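Local coordinates for protein ancestral D-type dye decolorizing peroxidase (Geotrichum candidum, PDB 7ANV) that probably uses hydrogen peroxide to oxidise dyes and related substrates at its bound haem, as in other dye-decolorizing peroxidases, at residues H37-L41 and I161-G166; I94-G100 and A238-A243; Q108-Q113 and F127-W131; E260-E266 and S383-K387. All coordinates share one frame. Where two conformers were deposited one is given. Residue numbers count along the deposited sequence, not the author numbering.

Contact 1: H37-L41 and I161-G166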
loop_
_atom_site.group_PDB
_atom_site.type_symbol
_atom_site.label_atom_id
_atom_site.label_comp_id
_atom_site.label_asym_id
_atom_site.label_seq_id
_atom_site.Cartn_x
_atom_site.Cartn_y
_atom_site.Cartn_z
ATOM N N HIS A 37 -28.014 2.336 12.887
ATOM C CA HIS A 37 -27.574 1.126 12.150
ATOM C C HIS A 37 -26.168 0.712 12.571
ATOM O O HIS A 37 -25.916 -0.492 12.760
ATOM C CB HIS A 37 -27.647 1.363 10.643
ATOM C CG HIS A 37 -29.048 1.505 10.152
ATOM N ND1 HIS A 37 -29.346 1.976 8.882
ATOM C CD2 HIS A 37 -30.233 1.222 10.752
ATOM C CE1 HIS A 37 -30.660 1.964 8.741
ATOM N NE2 HIS A 37 -31.227 1.510 9.859
ATOM N N LEU A 38 -25.281 1.689 12.730
ATOM C CA LEU A 38 -23.868 1.430 13.084
ATOM C C LEU A 38 -23.772 0.680 14.409
ATOM O O LEU A 38 -22.876 -0.164 14.544
ATOM C CB LEU A 38 -23.117 2.755 13.140
ATOM C CG LEU A 38 -21.615 2.623 13.332
ATOM C CD1 LEU A 38 -20.970 1.910 12.158
ATOM C CD2 LEU A 38 -20.984 3.989 13.524
ATOM N N LYS A 39 -24.710 0.877 15.329
ATOM C CA LYS A 39 -24.730 0.147 16.624
ATOM C C LYS A 39 -24.790 -1.372 16.368
ATOM O O LYS A 39 -24.150 -2.140 17.104
ATOM C CB LYS A 39 -25.890 0.627 17.486
ATOM C CG LYS A 39 -25.712 0.313 18.955
ATOM C CD LYS A 39 -26.788 0.846 19.902
ATOM C CE LYS A 39 -26.241 0.891 21.320
ATOM N NZ LYS A 39 -27.282 1.141 22.352
ATOM N N GLN A 40 -25.529 -1.783 15.340
ATOM C CA GLN A 40 -25.711 -3.200 14.961
ATOM C C GLN A 40 -24.506 -3.697 14.156
ATOM O O GLN A 40 -24.259 -4.907 14.193
ATOM C CB GLN A 40 -27.028 -3.360 14.204
ATOM C CG GLN A 40 -28.200 -2.738 14.950
ATOM C CD GLN A 40 -28.376 -3.399 16.288
ATOM O OE1 GLN A 40 -28.283 -4.622 16.394
ATOM N NE2 GLN A 40 -28.601 -2.600 17.323
ATOM N N LEU A 41 -23.738 -2.818 13.514
ATOM C CA LEU A 41 -22.513 -3.261 12.798
ATOM C C LEU A 41 -21.393 -3.555 13.804
ATOM O O LEU A 41 -20.556 -4.399 13.527
ATOM C CB LEU A 41 -22.069 -2.209 11.786
ATOM C CG LEU A 41 -20.835 -2.592 10.973
ATOM C CD1 LEU A 41 -21.148 -3.733 10.020
ATOM C CD2 LEU A 41 -20.262 -1.391 10.213
ATOM N N ILE A 161 -24.369 -7.084 6.195
ATOM C CA ILE A 161 -24.007 -5.648 6.395
ATOM C C ILE A 161 -24.992 -4.772 5.623
ATOM O O ILE A 161 -25.467 -3.797 6.200
ATOM C CB ILE A 161 -22.547 -5.361 5.993
ATOM C CG1 ILE A 161 -21.578 -6.136 6.884
ATOM C CG2 ILE A 161 -22.274 -3.869 6.014
ATOM C CD1 ILE A 161 -20.192 -6.247 6.294
ATOM N N GLU A 162 -25.319 -5.136 4.382
ATOM C CA GLU A 162 -26.365 -4.389 3.652
ATOM C C GLU A 162 -27.671 -4.365 4.473
ATOM O O GLU A 162 -28.305 -3.282 4.576
ATOM C CB GLU A 162 -26.583 -5.024 2.291
ATOM C CG GLU A 162 -25.508 -4.683 1.311
ATOM C CD GLU A 162 -25.766 -5.129 -0.123
ATOM O OE1 GLU A 162 -26.932 -5.406 -0.494
ATOM O OE2 GLU A 162 -24.802 -5.084 -0.899
ATOM N N ALA A 163 -28.089 -5.485 5.057
ATOM C CA ALA A 163 -29.343 -5.554 5.845
ATOM C C ALA A 163 -29.258 -4.569 7.014
ATOM O O ALA A 163 -30.268 -3.884 7.342
ATOM C CB ALA A 163 -29.598 -6.961 6.350
ATOM N N ILE A 164 -28.126 -4.574 7.694
ATOM C CA ILE A 164 -27.930 -3.698 8.885
ATOM C C ILE A 164 -28.163 -2.251 8.462
ATOM O O ILE A 164 -28.792 -1.533 9.225
ATOM C CB ILE A 164 -26.577 -3.958 9.531
ATOM C CG1 ILE A 164 -26.588 -5.301 10.258
ATOM C CG2 ILE A 164 -26.128 -2.826 10.450
ATOM C CD1 ILE A 164 -25.189 -5.788 10.571
ATOM N N PHE A 165 -27.673 -1.810 7.299
ATOM C CA PHE A 165 -27.828 -0.407 6.828
ATOM C C PHE A 165 -29.083 -0.214 5.963
ATOM O O PHE A 165 -29.281 0.874 5.405
ATOM C CB PHE A 165 -26.547 0.044 6.121
ATOM C CG PHE A 165 -25.418 0.206 7.109
ATOM C CD1 PHE A 165 -25.408 1.268 7.992
ATOM C CD2 PHE A 165 -24.426 -0.756 7.239
ATOM C CE1 PHE A 165 -24.392 1.420 8.929
ATOM C CE2 PHE A 165 -23.431 -0.615 8.201
ATOM C CZ PHE A 165 -23.414 0.467 9.047
ATOM N N GLY A 166 -29.926 -1.229 5.847
ATOM C CA GLY A 166 -31.216 -1.108 5.150
ATOM C C GLY A 166 -31.081 -1.000 3.640
ATOM O O GLY A 166 -32.087 -0.623 2.983
#
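Ile164, Phe165 and His37 bury the most surface here. The CA-to-CB bond of Phe165 points away from residues 37-41, but its ring swings back to them. CD1 of Phe165 lies 3.5 Å from CB of His37, and CE2 of Phe165 lies 3.8 Å from CD2 of Leu41, which sits at the ring edge. CG2 of Ile164 lies 3.9 Å from CB of Gln40 and 4.3 Å from CB of Leu41, and CD1 of Ile164 is 3.8 Å from O of Gln40. These residues join the C-terminal ends of helices 31-41 and 151-164. Both helices belong to the N-terminal ferredoxin-like alpha+beta domain of the DyP fold, and Ile161 and Phe165 also touch Ile144 on strand 142-148 of its sheet. Helix 151-164 ends in a Schellman motif, with Gly166 at positive phi as the C-prime residue. The His37 ring sits by this end. The carbonyl O of Ile164 lies over one ring face, 3.2 Å from CG of His37. ND1 of His37 is hydrogen-bonded to Ser173 OG, just before strand 174-183.

Contact 2: I94-G100 and A238-A243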
loop_
_atom_site.group_PDB
_atom_site.type_symbol
_atom_site.label_atom_id
_atom_site.label_comp_id
_atom_site.label_asym_id
_atom_site.label_seq_id
_atom_site.Cartn_x
_atom_site.Cartn_y
_atom_site.Cartn_z
ATOM N N ILE A 94 -19.620 15.187 13.047
ATOM C CA ILE A 94 -18.460 14.917 13.942
ATOM C C ILE A 94 -17.389 15.948 13.615
ATOM O O ILE A 94 -16.912 15.978 12.478
ATOM C CB ILE A 94 -17.996 13.461 13.819
ATOM C CG1 ILE A 94 -19.095 12.518 14.315
ATOM C CG2 ILE A 94 -16.698 13.259 14.575
ATOM C CD1 ILE A 94 -18.916 11.082 13.917
ATOM N N ASN A 95 -17.070 16.813 14.571
ATOM C CA ASN A 95 -16.114 17.921 14.366
ATOM C C ASN A 95 -14.704 17.326 14.265
ATOM O O ASN A 95 -14.183 16.843 15.272
ATOM C CB ASN A 95 -16.238 18.940 15.493
ATOM C CG ASN A 95 -15.294 20.100 15.329
ATOM O OD1 ASN A 95 -14.273 19.986 14.663
ATOM N ND2 ASN A 95 -15.587 21.186 16.015
ATOM N N ASP A 96 -14.075 17.396 13.101
ATOM C CA ASP A 96 -12.731 16.785 12.955
ATOM C C ASP A 96 -11.691 17.897 12.782
ATOM O O ASP A 96 -10.726 17.692 12.059
ATOM C CB ASP A 96 -12.744 15.734 11.849
ATOM C CG ASP A 96 -13.009 16.291 10.472
ATOM O OD1 ASP A 96 -13.595 17.411 10.377
ATOM O OD2 ASP A 96 -12.651 15.606 9.510
ATOM N N ASP A 97 -11.890 19.039 13.428
ATOM C CA ASP A 97 -10.961 20.202 13.340
ATOM C C ASP A 97 -9.531 19.809 13.733
ATOM O O ASP A 97 -8.619 20.401 13.119
ATOM C CB ASP A 97 -11.484 21.386 14.151
ATOM C CG ASP A 97 -12.646 22.079 13.461
ATOM O OD1 ASP A 97 -12.773 21.923 12.225
ATOM O OD2 ASP A 97 -13.434 22.743 14.165
ATOM N N ASN A 98 -9.337 18.853 14.660
ATOM C CA ASN A 98 -8.017 18.381 15.180
ATOM C C ASN A 98 -7.658 16.982 14.649
ATOM O O ASN A 98 -6.619 16.398 15.073
ATOM C CB ASN A 98 -8.014 18.322 16.703
ATOM C CG ASN A 98 -8.364 19.652 17.346
ATOM O OD1 ASN A 98 -8.529 20.665 16.663
ATOM N ND2 ASN A 98 -8.486 19.653 18.665
ATOM N N LEU A 99 -8.453 16.430 13.752
ATOM C CA LEU A 99 -8.123 15.104 13.181
ATOM C C LEU A 99 -7.179 15.234 11.974
ATOM O O LEU A 99 -7.531 15.878 10.944
ATOM C CB LEU A 99 -9.371 14.335 12.779
ATOM C CG LEU A 99 -9.061 12.895 12.396
ATOM C CD1 LEU A 99 -8.458 12.155 13.596
ATOM C CD2 LEU A 99 -10.288 12.177 11.887
ATOM N N GLY A 100 -6.042 14.551 12.065
ATOM C CA GLY A 100 -5.032 14.559 11.002
ATOM C C GLY A 100 -4.672 15.984 10.671
ATOM O O GLY A 100 -4.452 16.791 11.606
ATOM N N ALA A 238 -2.839 18.315 20.278
ATOM C CA ALA A 238 -4.244 17.968 20.593
ATOM C C ALA A 238 -4.706 16.886 19.603
ATOM O O ALA A 238 -4.171 16.849 18.467
ATOM C CB ALA A 238 -5.115 19.194 20.503
ATOM N N ARG A 239 -5.537 15.952 20.065
ATOM C CA ARG A 239 -6.285 14.996 19.203
ATOM C C ARG A 239 -7.685 14.954 19.798
ATOM O O ARG A 239 -7.842 15.123 20.994
ATOM C CB ARG A 239 -5.636 13.605 19.171
ATOM C CG ARG A 239 -4.295 13.492 18.433
ATOM C CD ARG A 239 -4.294 13.639 16.899
ATOM N NE ARG A 239 -3.163 12.997 16.169
ATOM C CZ ARG A 239 -3.118 12.842 14.818
ATOM N NH1 ARG A 239 -4.116 13.316 14.080
ATOM N NH2 ARG A 239 -2.119 12.196 14.206
ATOM N N PRO A 240 -8.748 14.662 19.031
ATOM C CA PRO A 240 -10.035 14.370 19.664
ATOM C C PRO A 240 -9.875 13.023 20.384
ATOM O O PRO A 240 -9.135 12.138 19.908
ATOM C CB PRO A 240 -11.048 14.367 18.523
ATOM C CG PRO A 240 -10.232 14.467 17.224
ATOM C CD PRO A 240 -8.758 14.501 17.573
ATOM N N SER A 241 -10.598 12.838 21.480
ATOM C CA SER A 241 -10.531 11.582 22.268
ATOM C C SER A 241 -11.012 10.437 21.366
ATOM O O SER A 241 -10.438 9.345 21.500
ATOM C CB SER A 241 -11.343 11.669 23.533
ATOM O OG SER A 241 -12.674 12.020 23.220
ATOM N N TRP A 242 -11.945 10.709 20.456
ATOM C CA TRP A 242 -12.529 9.669 19.558
ATOM C C TRP A 242 -11.490 9.210 18.512
ATOM O O TRP A 242 -11.806 8.258 17.743
ATOM C CB TRP A 242 -13.837 10.095 18.883
ATOM C CG TRP A 242 -13.802 11.365 18.099
ATOM C CD1 TRP A 242 -14.279 12.565 18.540
ATOM C CD2 TRP A 242 -13.385 11.575 16.737
ATOM N NE1 TRP A 242 -14.089 13.526 17.586
ATOM C CE2 TRP A 242 -13.566 12.943 16.463
ATOM C CE3 TRP A 242 -12.835 10.757 15.737
ATOM C CZ2 TRP A 242 -13.208 13.530 15.252
ATOM C CZ3 TRP A 242 -12.490 11.335 14.534
ATOM C CH2 TRP A 242 -12.699 12.698 14.284
ATOM N N ALA A 243 -10.339 9.860 18.403
ATOM C CA ALA A 243 -9.327 9.474 17.378
ATOM C C ALA A 243 -8.306 8.518 17.978
ATOM O O ALA A 243 -7.607 7.829 17.210
ATOM C CB ALA A 243 -8.672 10.691 16.779
#
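Two loops meet here. Residues 94-100 link helix 86-92 to helix 102-106, and residues 238-243 lead towards strand 247-256. The contact therefore joins a loop of the N-terminal ferredoxin-like half to the entry of the C-terminal half. Ile94 comes first. Its CG2 makes a CH-pi contact over the six-membered ring of Trp242, 3.9 Å from the centroid. At Asn95 the backbone O approaches the ring edge, 3.5 Å from CZ2 of Trp242. The Asn95 side chain turns to its own loop: OD1 accepts a hydrogen bond from N of Asp97 at 2.8 Å, forming an Asx turn. Asp96 sets its CB 3.9 Å from CH2 of Trp242, while its OD2 bonds to His86 ND1. A type I beta turn from Asp96 to Leu99 follows, closed by the 3.1 Å hydrogen bond from N of Leu99 to O of Asp96. Asn98 packs its CB 4.0 Å from CD of Pro240. Leu99 packs against Trp242 and Ala243, and all three touch Phe475 of strand 466-476. CD2 of Leu99 lies 3.4 Å from CH2 of Trp242, and CD1 of Leu99 3.5 Å from CB of Ala243. The Arg239 side chain reaches Gly100, but its guanidinium is held by a salt bridge to Asp232. NH1 of Arg239 and N of Gly100 are both donors, so their 3.0 Å approach is not a hydrogen bond.

Contact 3: Q108-Q113 and F127-W131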
loop_
_atom_site.group_PDB
_atom_site.type_symbol
_atom_site.label_atom_id
_atom_site.label_comp_id
_atom_site.label_asym_id
_atom_site.label_seq_id
_atom_site.Cartn_x
_atom_site.Cartn_y
_atom_site.Cartn_z
ATOM N N GLN A 108 -8.375 13.029 -1.136
ATOM C CA GLN A 108 -7.310 12.630 -2.093
ATOM C C GLN A 108 -7.451 13.333 -3.449
ATOM O O GLN A 108 -6.416 13.558 -4.122
ATOM C CB GLN A 108 -7.316 11.121 -2.287
ATOM C CG GLN A 108 -6.026 10.615 -2.927
ATOM C CD GLN A 108 -6.075 9.132 -3.186
ATOM O OE1 GLN A 108 -6.177 8.654 -4.318
ATOM N NE2 GLN A 108 -6.071 8.378 -2.108
ATOM N N LEU A 109 -8.678 13.648 -3.903
ATOM C CA LEU A 109 -8.850 14.270 -5.230
ATOM C C LEU A 109 -8.039 15.558 -5.283
ATOM O O LEU A 109 -7.343 15.751 -6.284
ATOM C CB LEU A 109 -10.334 14.516 -5.513
ATOM C CG LEU A 109 -10.660 15.225 -6.830
ATOM C CD1 LEU A 109 -10.091 14.498 -8.014
ATOM C CD2 LEU A 109 -12.155 15.325 -7.021
ATOM N N ALA A 110 -8.091 16.366 -4.221
ATOM C CA ALA A 110 -7.349 17.628 -4.092
ATOM C C ALA A 110 -5.824 17.379 -4.159
ATOM O O ALA A 110 -5.058 18.316 -4.482
ATOM C CB ALA A 110 -7.757 18.289 -2.796
ATOM N N ASP A 111 -5.369 16.190 -3.784
ATOM C CA ASP A 111 -3.924 15.861 -3.708
ATOM C C ASP A 111 -3.455 15.210 -5.018
ATOM O O ASP A 111 -2.222 15.060 -5.220
ATOM C CB ASP A 111 -3.681 14.895 -2.550
ATOM C CG ASP A 111 -2.256 14.814 -2.037
ATOM O OD1 ASP A 111 -1.490 15.829 -2.138
ATOM O OD2 ASP A 111 -1.941 13.769 -1.490
ATOM N N ALA A 112 -4.357 14.825 -5.909
ATOM C CA ALA A 112 -3.971 14.043 -7.115
ATOM C C ALA A 112 -2.859 14.731 -7.921
ATOM O O ALA A 112 -1.955 14.037 -8.414
ATOM C CB ALA A 112 -5.169 13.782 -7.979
ATOM N N GLN A 113 -2.955 16.043 -8.135
ATOM C CA GLN A 113 -1.973 16.744 -8.992
ATOM C C GLN A 113 -0.578 16.560 -8.379
ATOM O O GLN A 113 0.337 16.179 -9.085
ATOM C CB GLN A 113 -2.322 18.225 -9.167
ATOM C CG GLN A 113 -1.349 18.950 -10.093
ATOM C CD GLN A 113 -1.882 20.267 -10.616
ATOM O OE1 GLN A 113 -2.696 20.927 -9.981
ATOM N NE2 GLN A 113 -1.458 20.630 -11.806
ATOM N N PHE A 127 -7.278 21.562 -13.053
ATOM C CA PHE A 127 -6.735 20.168 -13.011
ATOM C C PHE A 127 -7.766 19.159 -12.480
ATOM O O PHE A 127 -8.169 19.226 -11.286
ATOM C CB PHE A 127 -5.443 20.044 -12.190
ATOM C CG PHE A 127 -4.885 18.636 -12.169
ATOM C CD1 PHE A 127 -5.354 17.692 -11.268
ATOM C CD2 PHE A 127 -3.918 18.238 -13.087
ATOM C CE1 PHE A 127 -4.862 16.388 -11.270
ATOM C CE2 PHE A 127 -3.448 16.934 -13.110
ATOM C CZ PHE A 127 -3.918 16.008 -12.197
ATOM N N VAL A 128 -8.068 18.155 -13.307
ATOM C CA VAL A 128 -8.917 16.983 -12.950
ATOM C C VAL A 128 -8.135 15.723 -13.294
ATOM O O VAL A 128 -7.661 15.580 -14.416
ATOM C CB VAL A 128 -10.261 17.010 -13.686
ATOM C CG1 VAL A 128 -11.204 15.963 -13.125
ATOM C CG2 VAL A 128 -10.893 18.390 -13.631
ATOM N N PRO A 129 -7.929 14.804 -12.336
ATOM C CA PRO A 129 -7.143 13.604 -12.602
ATOM C C PRO A 129 -7.933 12.647 -13.484
ATOM O O PRO A 129 -9.160 12.704 -13.423
ATOM C CB PRO A 129 -6.934 13.000 -11.225
ATOM C CG PRO A 129 -8.152 13.444 -10.446
ATOM C CD PRO A 129 -8.408 14.853 -10.948
ATOM N N ASP A 130 -7.244 11.757 -14.194
ATOM C CA ASP A 130 -7.896 10.747 -15.072
ATOM C C ASP A 130 -8.377 9.560 -14.222
ATOM O O ASP A 130 -8.030 8.398 -14.543
ATOM C CB ASP A 130 -6.955 10.268 -16.179
ATOM C CG ASP A 130 -6.542 11.357 -17.146
ATOM O OD1 ASP A 130 -7.268 12.381 -17.241
ATOM O OD2 ASP A 130 -5.486 11.175 -17.790
ATOM N N TRP A 131 -9.177 9.830 -13.193
ATOM C CA TRP A 131 -9.681 8.802 -12.241
ATOM C C TRP A 131 -10.941 8.106 -12.767
ATOM O O TRP A 131 -11.608 8.675 -13.685
ATOM C CB TRP A 131 -9.972 9.485 -10.918
ATOM C CG TRP A 131 -8.763 9.746 -10.088
ATOM C CD1 TRP A 131 -7.449 9.583 -10.437
ATOM C CD2 TRP A 131 -8.767 10.209 -8.730
ATOM N NE1 TRP A 131 -6.644 9.958 -9.403
ATOM C CE2 TRP A 131 -7.419 10.317 -8.339
ATOM C CE3 TRP A 131 -9.768 10.532 -7.812
ATOM C CZ2 TRP A 131 -7.062 10.711 -7.054
ATOM C CZ3 TRP A 131 -9.418 10.933 -6.548
ATOM C CH2 TRP A 131 -8.080 11.029 -6.186
#
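Apolar packing dominates. Ala112 points at residues 127-131 and its CB touches three side chains: CB of Pro129 at 3.8 Å, CZ2 of Trp131 at 3.7 Å and CE1 of Phe127 at 4.2 Å. Leu109 adds a tight contact, with its CD1 3.3 Å from CG of Pro129. CB of Leu109 lies 3.8 Å from CZ3 of Trp131. Two CH-pi contacts lie over ring faces. CD1 of Leu109 is 4.3 Å from the centroid of the six-membered ring of Trp131, and CB of Gln113 is 3.8 Å from the centroid of the Phe127 ring. The short helix 108-115 is thus packed against the loop residues that lead into helix 133-137. These residues belong to the N-terminal domain, and the Gln108 side chain lies about 9 Å from the bound haem. Polar groups mostly bind other parts of the chain. Gln108 is hydrogen-bonded to O of Phe251 and to Arg252, both on strand 247-256. Trp131 NE1 binds Asp117, and Asp111 forms a salt bridge with Lys410. Within residues 127-131, Asp130 is the centre of an inverse gamma turn, with a weak 2.9 Å hydrogen bond from N of Trp131 to O of Pro129.

Contact 4: E260-E266 and S383-K387. With SO4 (sulfate ion), chain G.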
loop_
_atom_site.group_PDB
_atom_site.type_symbol
_atom_site.label_atom_id
_atom_site.label_comp_id
_atom_site.label_asym_id
_atom_site.label_seq_id
_atom_site.Cartn_x
_atom_site.Cartn_y
_atom_site.Cartn_z
ATOM N N GLU A 260 2.902 -4.751 -20.877
ATOM C CA GLU A 260 3.725 -3.540 -21.156
ATOM C C GLU A 260 4.973 -3.546 -20.259
ATOM O O GLU A 260 6.085 -3.312 -20.760
ATOM C CB GLU A 260 2.857 -2.289 -21.014
ATOM C CG GLU A 260 1.811 -2.159 -22.089
ATOM C CD GLU A 260 0.490 -2.862 -21.851
ATOM O OE1 GLU A 260 0.359 -3.621 -20.835
ATOM O OE2 GLU A 260 -0.448 -2.572 -22.615
ATOM N N PHE A 261 4.827 -3.867 -18.977
ATOM C CA PHE A 261 5.977 -4.015 -18.055
ATOM C C PHE A 261 6.916 -5.100 -18.599
ATOM O O PHE A 261 8.167 -4.929 -18.682
ATOM C CB PHE A 261 5.446 -4.322 -16.654
ATOM C CG PHE A 261 6.516 -4.498 -15.621
ATOM C CD1 PHE A 261 7.072 -3.397 -14.999
ATOM C CD2 PHE A 261 6.932 -5.752 -15.240
ATOM C CE1 PHE A 261 8.065 -3.562 -14.052
ATOM C CE2 PHE A 261 7.909 -5.914 -14.277
ATOM C CZ PHE A 261 8.459 -4.817 -13.672
ATOM N N ASN A 262 6.331 -6.241 -18.954
ATOM C CA ASN A 262 7.118 -7.402 -19.441
ATOM C C ASN A 262 7.863 -7.011 -20.720
ATOM O O ASN A 262 9.017 -7.423 -20.885
ATOM C CB ASN A 262 6.221 -8.629 -19.603
ATOM C CG ASN A 262 5.958 -9.281 -18.268
ATOM O OD1 ASN A 262 6.828 -9.238 -17.388
ATOM N ND2 ASN A 262 4.801 -9.900 -18.136
ATOM N N LYS A 263 7.205 -6.277 -21.613
ATOM C CA LYS A 263 7.811 -5.835 -22.891
ATOM C C LYS A 263 9.029 -4.969 -22.583
ATOM O O LYS A 263 10.056 -5.131 -23.235
ATOM C CB LYS A 263 6.781 -5.050 -23.697
ATOM C CG LYS A 263 7.227 -4.563 -25.057
ATOM C CD LYS A 263 6.072 -3.816 -25.754
ATOM C CE LYS A 263 6.321 -3.485 -27.209
ATOM N NZ LYS A 263 7.185 -2.292 -27.351
ATOM N N PHE A 264 8.916 -4.074 -21.612
ATOM C CA PHE A 264 10.044 -3.215 -21.212
ATOM C C PHE A 264 11.226 -4.075 -20.730
ATOM O O PHE A 264 12.393 -3.817 -21.121
ATOM C CB PHE A 264 9.542 -2.226 -20.172
ATOM C CG PHE A 264 10.614 -1.258 -19.781
ATOM C CD1 PHE A 264 11.021 -0.288 -20.676
ATOM C CD2 PHE A 264 11.291 -1.405 -18.595
ATOM C CE1 PHE A 264 12.039 0.584 -20.333
ATOM C CE2 PHE A 264 12.274 -0.507 -18.237
ATOM C CZ PHE A 264 12.659 0.470 -19.119
ATOM N N LEU A 265 10.976 -5.056 -19.854
ATOM C CA LEU A 265 12.079 -5.923 -19.372
ATOM C C LEU A 265 12.682 -6.642 -20.589
ATOM O O LEU A 265 13.898 -6.710 -20.700
ATOM C CB LEU A 265 11.558 -6.927 -18.342
ATOM C CG LEU A 265 10.970 -6.335 -17.061
ATOM C CD1 LEU A 265 10.648 -7.455 -16.107
ATOM C CD2 LEU A 265 11.892 -5.335 -16.397
ATOM N N GLU A 266 11.835 -7.178 -21.458
ATOM C CA GLU A 266 12.252 -8.014 -22.617
ATOM C C GLU A 266 13.148 -7.180 -23.528
ATOM O O GLU A 266 14.153 -7.706 -24.052
ATOM C CB GLU A 266 11.018 -8.531 -23.380
ATOM C CG GLU A 266 10.223 -9.588 -22.605
ATOM C CD GLU A 266 8.751 -9.863 -22.968
ATOM O OE1 GLU A 266 8.126 -9.107 -23.784
ATOM O OE2 GLU A 266 8.191 -10.843 -22.405
ATOM N N SER A 383 0.220 -10.675 -27.630
ATOM C CA SER A 383 0.082 -9.358 -28.309
ATOM C C SER A 383 0.909 -8.291 -27.577
ATOM O O SER A 383 1.199 -7.249 -28.203
ATOM C CB SER A 383 -1.375 -8.955 -28.449
ATOM O OG SER A 383 -1.897 -8.446 -27.222
ATOM N N LYS A 384 1.267 -8.545 -26.313
ATOM C CA LYS A 384 2.025 -7.634 -25.418
ATOM C C LYS A 384 1.201 -6.384 -25.128
ATOM O O LYS A 384 1.777 -5.291 -24.982
ATOM C CB LYS A 384 3.388 -7.261 -26.023
ATOM C CG LYS A 384 4.233 -8.443 -26.457
ATOM C CD LYS A 384 5.606 -8.006 -26.898
ATOM C CE LYS A 384 6.418 -9.114 -27.529
ATOM N NZ LYS A 384 6.764 -10.184 -26.561
ATOM N N LYS A 385 -0.114 -6.512 -25.017
ATOM C CA LYS A 385 -0.965 -5.331 -24.789
ATOM C C LYS A 385 -2.054 -5.689 -23.770
ATOM O O LYS A 385 -2.680 -6.766 -23.936
ATOM C CB LYS A 385 -1.559 -4.850 -26.119
ATOM C CG LYS A 385 -2.509 -3.673 -25.948
ATOM C CD LYS A 385 -3.166 -3.156 -27.225
ATOM C CE LYS A 385 -4.224 -2.113 -26.912
ATOM N NZ LYS A 385 -4.628 -1.356 -28.124
ATOM N N THR A 386 -2.275 -4.808 -22.791
ATOM C CA THR A 386 -3.351 -4.906 -21.781
ATOM C C THR A 386 -4.713 -4.764 -22.479
ATOM O O THR A 386 -4.905 -3.765 -23.239
ATOM C CB THR A 386 -3.210 -3.848 -20.690
ATOM O OG1 THR A 386 -2.046 -4.234 -19.966
ATOM C CG2 THR A 386 -4.388 -3.773 -19.751
ATOM N N LYS A 387 -5.602 -5.714 -22.217
ATOM C CA LYS A 387 -7.030 -5.642 -22.611
ATOM C C LYS A 387 -7.931 -5.538 -21.375
ATOM O O LYS A 387 -9.016 -4.979 -21.501
ATOM C CB LYS A 387 -7.346 -6.822 -23.535
ATOM C CG LYS A 387 -6.520 -6.848 -24.811
ATOM C CD LYS A 387 -6.830 -8.035 -25.750
ATOM C CE LYS A 387 -8.097 -7.874 -26.568
ATOM N NZ LYS A 387 -7.999 -8.656 -27.830
HETATM S S SO4 G . -8.773 -11.607 -24.447
HETATM O O1 SO4 G . -7.670 -10.978 -23.743
HETATM O O2 SO4 G . -8.669 -13.040 -24.324
HETATM O O3 SO4 G . -10.034 -11.177 -23.869
HETATM O O4 SO4 G . -8.716 -11.207 -25.835
#
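Glu260 makes the main link. With chi1 m and chi2 p, its side chain folds round so that the carboxylate reaches residues 385-386. OE1 of Glu260 accepts a 2.6 Å hydrogen bond from OG1 of Thr386, and OE2 of Glu260 accepts one of 2.9 Å from N of Thr386. The m rotamer of Thr386 places its hydroxyl for this paired bonding. Lys384 is extended through chi2 and chi3, both t, between m rotamers at chi1 and chi4. NZ of Lys384 meets OE1 of Glu266 in a 3.3 Å salt bridge. The side chain of Lys263 is extended through chi1 to chi3 and turns at chi4. Its CG lies 4.2 Å from CD of Lys384, but its NZ pairs with Glu267. The CA-to-CB bond of Lys387 points away from residues 260-266; its NZ makes a weak 3.3 Å hydrogen bond to O4 of a sulfate ion, probably from the crystallisation liquor. This surface contact joins helix 258-267 to the end of helix 378-383, where Lys384, at positive phi, is the C-prime residue of a Schellman motif.

In the fold
Along the chain, contacts 1 and 2 cross, since their segments alternate. Contact 3 is nested inside the loops closed by both. Contact 4 follows all three. Contacts 1 and 3 lie in the N-terminal ferredoxin-like half. Contact 4 involves the helix after strand 247-256 and the loop before strand 391-398, two strands of the second sheet. Both four-stranded antiparallel sheets have strand order 2-3-1-4, as in the paired ferredoxin-like domains of DyPs. The centres of contacts 2 and 4 are 46 Å apart, on opposite sides of the chain's centre. Contact 3 is 25 and 27 Å from them, near the haem. Contact 1 thus packs within one half, contact 2 joins the halves, and contact 4 ties parts of the second at the surface.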